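Endolysin (Escherichia coli O157 typing phage 15, PDB 7M5I) probably hydrolyses the glycan strands of host peptidoglycan as a family 24 phage lysozyme, contributing to lysis of the bacterial cell and release of new virions. Local coordinates at residues 104-107 with 108-111; 143-146 with 147-151. All coordinates share one frame; numbering follows the deposited sequence.

Contact 1 (104-107 with 108-111); sequences QDST and FIKR. With PO4 (phosphate ion), chain C; PO4 (phosphate ion), chain D.
Ser106 meets both Ile109 and Phe108 at the first turn of helix 107-113. Its OG accepts the amide N-H of Ile109, with N to OG at 3.1 Å and an angle of 152° at the hydrogen, and is also bonded to the carbonyl of Met103 in the preceding helix. The same hydroxyl lies over the centre of the Phe108 ring, OG 3.3 Å above the plane, while Ser106 CB makes a CH-pi contact with that face, 3.9 Å from its centroid. Phe108 can lie beneath the serine because its CG is turned between backbone N and carbonyl carbon (chi1 71°), which folds the ring back toward the start of the helix.

One turn on, Arg111 N bonds to Thr107 O, and the two side chains run side by side, the Thr107 methyl CG2 lying over a face of the guanidinium, 3.4 Å from NE. Each also holds a phosphate, probably from the crystallisation liquor. Thr107 donates from its backbone N to O3 of one phosphate, 3.0 Å away, and from OG1 to O1 of the same ion. The guanidinium of Arg111 meets the other edge-on: NE lies so near its O3 that the modelled distance is doubtful, and NH2 adds a weak hydrogen bond to that oxygen, while NH1 reaches Gly119 O.

Farther out, Trp127 meets the Phe108 ring at about a right angle, and Leu91 and Ile98 of helix 85-98 pack on it. The Ser106-Ile109 bond makes this a serine N-cap, and the phosphate on Thr107 N is consistent with the affinity of a helix amino end for anions.

Contact 2 (143-146 with 147-151); sequences KNRR and RMEAD
Side chains three and four residues apart along one helix, 140-155, are joined here by a salt-bridge network on its buried side and an amide-guanidinium pair on its exposed side. Glu149 takes two arginines from the preceding turn. Arg146, whose bends at chi2 and chi3 bring its guanidinium back alongside, lies nearly coplanar with the carboxylate and grips Glu149 OE1 side-on, NE at 2.8 Å and NH1 at 2.9 Å. Arg145 is extended and crosses instead: its NE sends an almost straight bond, 176°, to Glu149 OE2, 2.8 Å away, from above the carboxylate plane. The hydroxyl of Ser93 also binds OE2, so both carboxylate oxygens are engaged; the two arginines would be expected to favour the ionised form.

On the outer side, Asn144 OD1 receives both NE (2.8 Å) and NH2 (2.9 Å) of Arg147, in the guanidinium plane, while Met148 CG lies over a face of that group.

Beyond the helix, Arg145 NH1 forms a long, weak ion pair with Glu21, a predicted active-site proton donor/acceptor, and Arg146 NH2 bonds to Asn97 and the carbonyl of Trp127. The network thus lies between helix 11-21, whose Phe20 touches Arg145 and Glu149, and helix 85-98, which supplies Ser93 and Asn97.

In the fold
Both contacts are local, one at the start of a helix and one within a helix, yet they differ in place and chemistry. The centre of contact 1 is about 15 Å from that of the chain, the centre of contact 2 about 11 Å. Their own centres are about 17 Å apart without touching, but both pack on helix 85-98 and reach Trp127, contact 1 through its ring and contact 2 through its carbonyl. Contact 1 buries a hydroxyl and an aromatic ring, while nearer the surface a backbone N-H, a hydroxyl and a guanidinium meet phosphates probably from the crystallisation liquor. Contact 2 buries the charges of Arg145, Arg146 and Glu149 beside the predicted active site, leaving the Asn144-Arg147 pair at the surface.

Contact 1 (104-107 with 108-111)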
loop_
_atom_site.group_PDB
_atom_site.type_symbol
_atom_site.label_atom_id
_atom_site.label_comp_id
_atom_site.label_asym_id
_atom_site.label_seq_id
_atom_site.Cartn_x
_atom_site.Cartn_y
_atom_site.Cartn_z
ATOM N N GLN A 104 -6.242 -10.437 2.885
ATOM C CA GLN A 104 -7.379 -11.385 2.653
ATOM C C GLN A 104 -7.872 -11.983 3.970
ATOM O O GLN A 104 -9.079 -12.199 4.125
ATOM C CB GLN A 104 -6.998 -12.472 1.665
ATOM C CG GLN A 104 -6.913 -11.951 0.247
ATOM C CD GLN A 104 -6.316 -12.980 -0.668
ATOM O OE1 GLN A 104 -5.685 -13.939 -0.213
ATOM N NE2 GLN A 104 -6.497 -12.752 -1.966
ATOM N N ASP A 105 -6.963 -12.276 4.883
ATOM C CA ASP A 105 -7.248 -12.978 6.152
ATOM C C ASP A 105 -7.374 -11.985 7.303
ATOM O O ASP A 105 -7.583 -12.454 8.417
ATOM C CB ASP A 105 -6.185 -14.052 6.407
ATOM C CG ASP A 105 -6.164 -15.152 5.365
ATOM O OD1 ASP A 105 -7.179 -15.320 4.650
ATOM O OD2 ASP A 105 -5.128 -15.872 5.291
ATOM N N SER A 106 -7.335 -10.681 7.042
ATOM C CA SER A 106 -7.292 -9.616 8.078
ATOM C C SER A 106 -8.643 -9.469 8.779
ATOM O O SER A 106 -9.664 -9.679 8.155
ATOM C CB SER A 106 -6.867 -8.288 7.484
ATOM O OG SER A 106 -7.849 -7.763 6.587
ATOM N N THR A 107 -8.622 -9.018 10.016
ATOM C CA THR A 107 -9.797 -8.491 10.719
ATOM C C THR A 107 -10.325 -7.230 10.017
ATOM O O THR A 107 -11.565 -7.064 9.961
ATOM C CB THR A 107 -9.472 -8.212 12.185
ATOM O OG1 THR A 107 -9.060 -9.433 12.785
ATOM C CG2 THR A 107 -10.639 -7.611 12.916
ATOM N N PHE A 108 -9.457 -6.336 9.541
ATOM C CA PHE A 108 -9.953 -5.060 8.965
ATOM C C PHE A 108 -10.896 -5.375 7.792
ATOM O O PHE A 108 -11.945 -4.715 7.687
ATOM C CB PHE A 108 -8.838 -4.050 8.687
ATOM C CG PHE A 108 -7.902 -4.337 7.547
ATOM C CD1 PHE A 108 -8.256 -4.057 6.239
ATOM C CD2 PHE A 108 -6.587 -4.760 7.804
ATOM C CE1 PHE A 108 -7.354 -4.237 5.191
ATOM C CE2 PHE A 108 -5.706 -4.970 6.764
ATOM C CZ PHE A 108 -6.061 -4.690 5.455
ATOM N N ILE A 109 -10.587 -6.337 6.943
ATOM C CA ILE A 109 -11.408 -6.562 5.714
ATOM C C ILE A 109 -12.744 -7.210 6.124
ATOM O O ILE A 109 -13.770 -6.872 5.486
ATOM C CB ILE A 109 -10.665 -7.406 4.679
ATOM C CG1 ILE A 109 -11.259 -7.177 3.285
ATOM C CG2 ILE A 109 -10.683 -8.876 5.053
ATOM C CD1 ILE A 109 -10.894 -5.818 2.677
ATOM N N LYS A 110 -12.727 -8.057 7.159
ATOM C CA LYS A 110 -13.955 -8.655 7.744
ATOM C C LYS A 110 -14.866 -7.540 8.263
ATOM O O LYS A 110 -16.076 -7.547 7.984
ATOM C CB LYS A 110 -13.530 -9.676 8.797
ATOM C CG LYS A 110 -13.071 -11.009 8.213
ATOM C CD LYS A 110 -13.093 -12.161 9.262
ATOM C CE LYS A 110 -12.156 -13.341 9.007
ATOM N NZ LYS A 110 -10.714 -13.012 9.124
ATOM N N ARG A 111 -14.302 -6.578 8.986
ATOM C CA ARG A 111 -15.070 -5.458 9.569
ATOM C C ARG A 111 -15.588 -4.569 8.439
ATOM O O ARG A 111 -16.772 -4.130 8.507
ATOM C CB ARG A 111 -14.242 -4.683 10.597
ATOM C CG ARG A 111 -13.941 -5.510 11.839
ATOM C CD ARG A 111 -13.138 -4.701 12.830
ATOM N NE ARG A 111 -12.949 -5.411 14.070
ATOM C CZ ARG A 111 -12.274 -4.951 15.120
ATOM N NH1 ARG A 111 -11.751 -3.749 15.110
ATOM N NH2 ARG A 111 -12.158 -5.703 16.192
HETATM P P PO4 C . -5.560 -9.751 11.966
HETATM O O1 PO4 C . -6.650 -10.127 12.973
HETATM O O2 PO4 C . -4.266 -9.512 12.737
HETATM O O3 PO4 C . -5.978 -8.499 11.240
HETATM O O4 PO4 C . -5.329 -10.864 10.959
HETATM P P PO4 D . -14.071 -8.904 15.040
HETATM O O1 PO4 D . -15.276 -9.317 15.878
HETATM O O2 PO4 D . -12.786 -9.415 15.711
HETATM O O3 PO4 D . -14.064 -7.394 14.947
HETATM O O4 PO4 D . -14.187 -9.494 13.627
#

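Contact 2 (143-146 with 147-151)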
loop_
_atom_site.group_PDB
_atom_site.type_symbol
_atom_site.label_atom_id
_atom_site.label_comp_id
_atom_site.label_asym_id
_atom_site.label_seq_id
_atom_site.Cartn_x
_atom_site.Cartn_y
_atom_site.Cartn_z
ATOM N N LYS A 143 3.466 2.841 12.033
ATOM C CA LYS A 143 2.378 3.480 12.824
ATOM C C LYS A 143 1.940 4.763 12.120
ATOM O O LYS A 143 0.715 5.028 12.084
ATOM C CB LYS A 143 2.803 3.764 14.258
ATOM C CG LYS A 143 2.943 2.538 15.142
ATOM C CD LYS A 143 3.421 2.923 16.502
ATOM C CE LYS A 143 2.382 3.363 17.475
ATOM N NZ LYS A 143 2.993 3.219 18.836
ATOM N N ASN A 144 2.882 5.554 11.622
ATOM C CA ASN A 144 2.525 6.830 10.939
ATOM C C ASN A 144 1.738 6.546 9.667
ATOM O O ASN A 144 0.713 7.226 9.381
ATOM C CB ASN A 144 3.759 7.677 10.725
ATOM C CG ASN A 144 3.421 9.125 10.471
ATOM O OD1 ASN A 144 2.467 9.661 11.073
ATOM N ND2 ASN A 144 4.273 9.744 9.678
ATOM N N ARG A 145 2.215 5.595 8.858
ATOM C CA ARG A 145 1.544 5.235 7.608
ATOM C C ARG A 145 0.156 4.711 7.936
ATOM O O ARG A 145 -0.802 5.148 7.245
ATOM C CB ARG A 145 2.358 4.221 6.818
ATOM C CG ARG A 145 1.667 3.787 5.540
ATOM C CD ARG A 145 2.561 2.902 4.682
ATOM N NE ARG A 145 1.874 2.494 3.481
ATOM C CZ ARG A 145 2.489 2.083 2.386
ATOM N NH1 ARG A 145 3.821 2.012 2.357
ATOM N NH2 ARG A 145 1.782 1.744 1.323
ATOM N N ARG A 146 0.022 3.860 8.952
ATOM C CA ARG A 146 -1.305 3.290 9.301
ATOM C C ARG A 146 -2.267 4.413 9.721
ATOM O O ARG A 146 -3.473 4.360 9.280
ATOM C CB ARG A 146 -1.192 2.238 10.391
ATOM C CG ARG A 146 -0.471 0.965 9.976
ATOM C CD ARG A 146 -1.146 0.057 9.001
ATOM N NE ARG A 146 -0.784 0.310 7.640
ATOM C CZ ARG A 146 0.229 -0.261 6.972
ATOM N NH1 ARG A 146 0.492 0.130 5.747
ATOM N NH2 ARG A 146 1.046 -1.128 7.562
ATOM N N ARG A 147 -1.815 5.354 10.536
ATOM C CA ARG A 147 -2.749 6.429 10.958
ATOM C C ARG A 147 -3.163 7.273 9.725
ATOM O O ARG A 147 -4.379 7.650 9.628
ATOM C CB ARG A 147 -2.263 7.213 12.158
ATOM C CG ARG A 147 -1.087 8.077 11.867
ATOM C CD ARG A 147 -1.478 9.533 11.728
ATOM N NE ARG A 147 -0.271 10.245 11.383
ATOM C CZ ARG A 147 -0.226 11.528 11.035
ATOM N NH1 ARG A 147 -1.343 12.232 11.100
ATOM N NH2 ARG A 147 0.908 12.107 10.719
ATOM N N MET A 148 -2.249 7.559 8.789
ATOM C CA MET A 148 -2.620 8.330 7.578
ATOM C C MET A 148 -3.563 7.513 6.663
ATOM O O MET A 148 -4.481 8.104 6.077
ATOM C CB MET A 148 -1.350 8.785 6.863
ATOM C CG MET A 148 -0.620 9.838 7.645
ATOM S SD MET A 148 0.741 10.487 6.649
ATOM C CE MET A 148 1.235 11.954 7.549
ATOM N N GLU A 149 -3.397 6.202 6.583
ATOM C CA GLU A 149 -4.310 5.355 5.764
ATOM C C GLU A 149 -5.688 5.322 6.454
ATOM O O GLU A 149 -6.700 5.422 5.710
ATOM C CB GLU A 149 -3.741 3.956 5.540
ATOM C CG GLU A 149 -2.567 3.928 4.550
ATOM C CD GLU A 149 -1.690 2.681 4.570
ATOM O OE1 GLU A 149 -1.772 1.904 5.573
ATOM O OE2 GLU A 149 -0.968 2.474 3.554
ATOM N N ALA A 150 -5.763 5.246 7.777
ATOM C CA ALA A 150 -7.073 5.331 8.499
ATOM C C ALA A 150 -7.761 6.678 8.223
ATOM O O ALA A 150 -9.015 6.711 8.058
ATOM C CB ALA A 150 -6.861 5.105 9.976
ATOM N N ASP A 151 -6.999 7.784 8.168
ATOM C CA ASP A 151 -7.583 9.109 7.836
ATOM C C ASP A 151 -8.177 9.090 6.416
ATOM O O ASP A 151 -9.261 9.730 6.186
ATOM C CB ASP A 151 -6.553 10.223 8.008
ATOM C CG ASP A 151 -6.168 10.535 9.446
ATOM O OD1 ASP A 151 -6.962 10.216 10.342
ATOM O OD2 ASP A 151 -5.045 11.091 9.658
#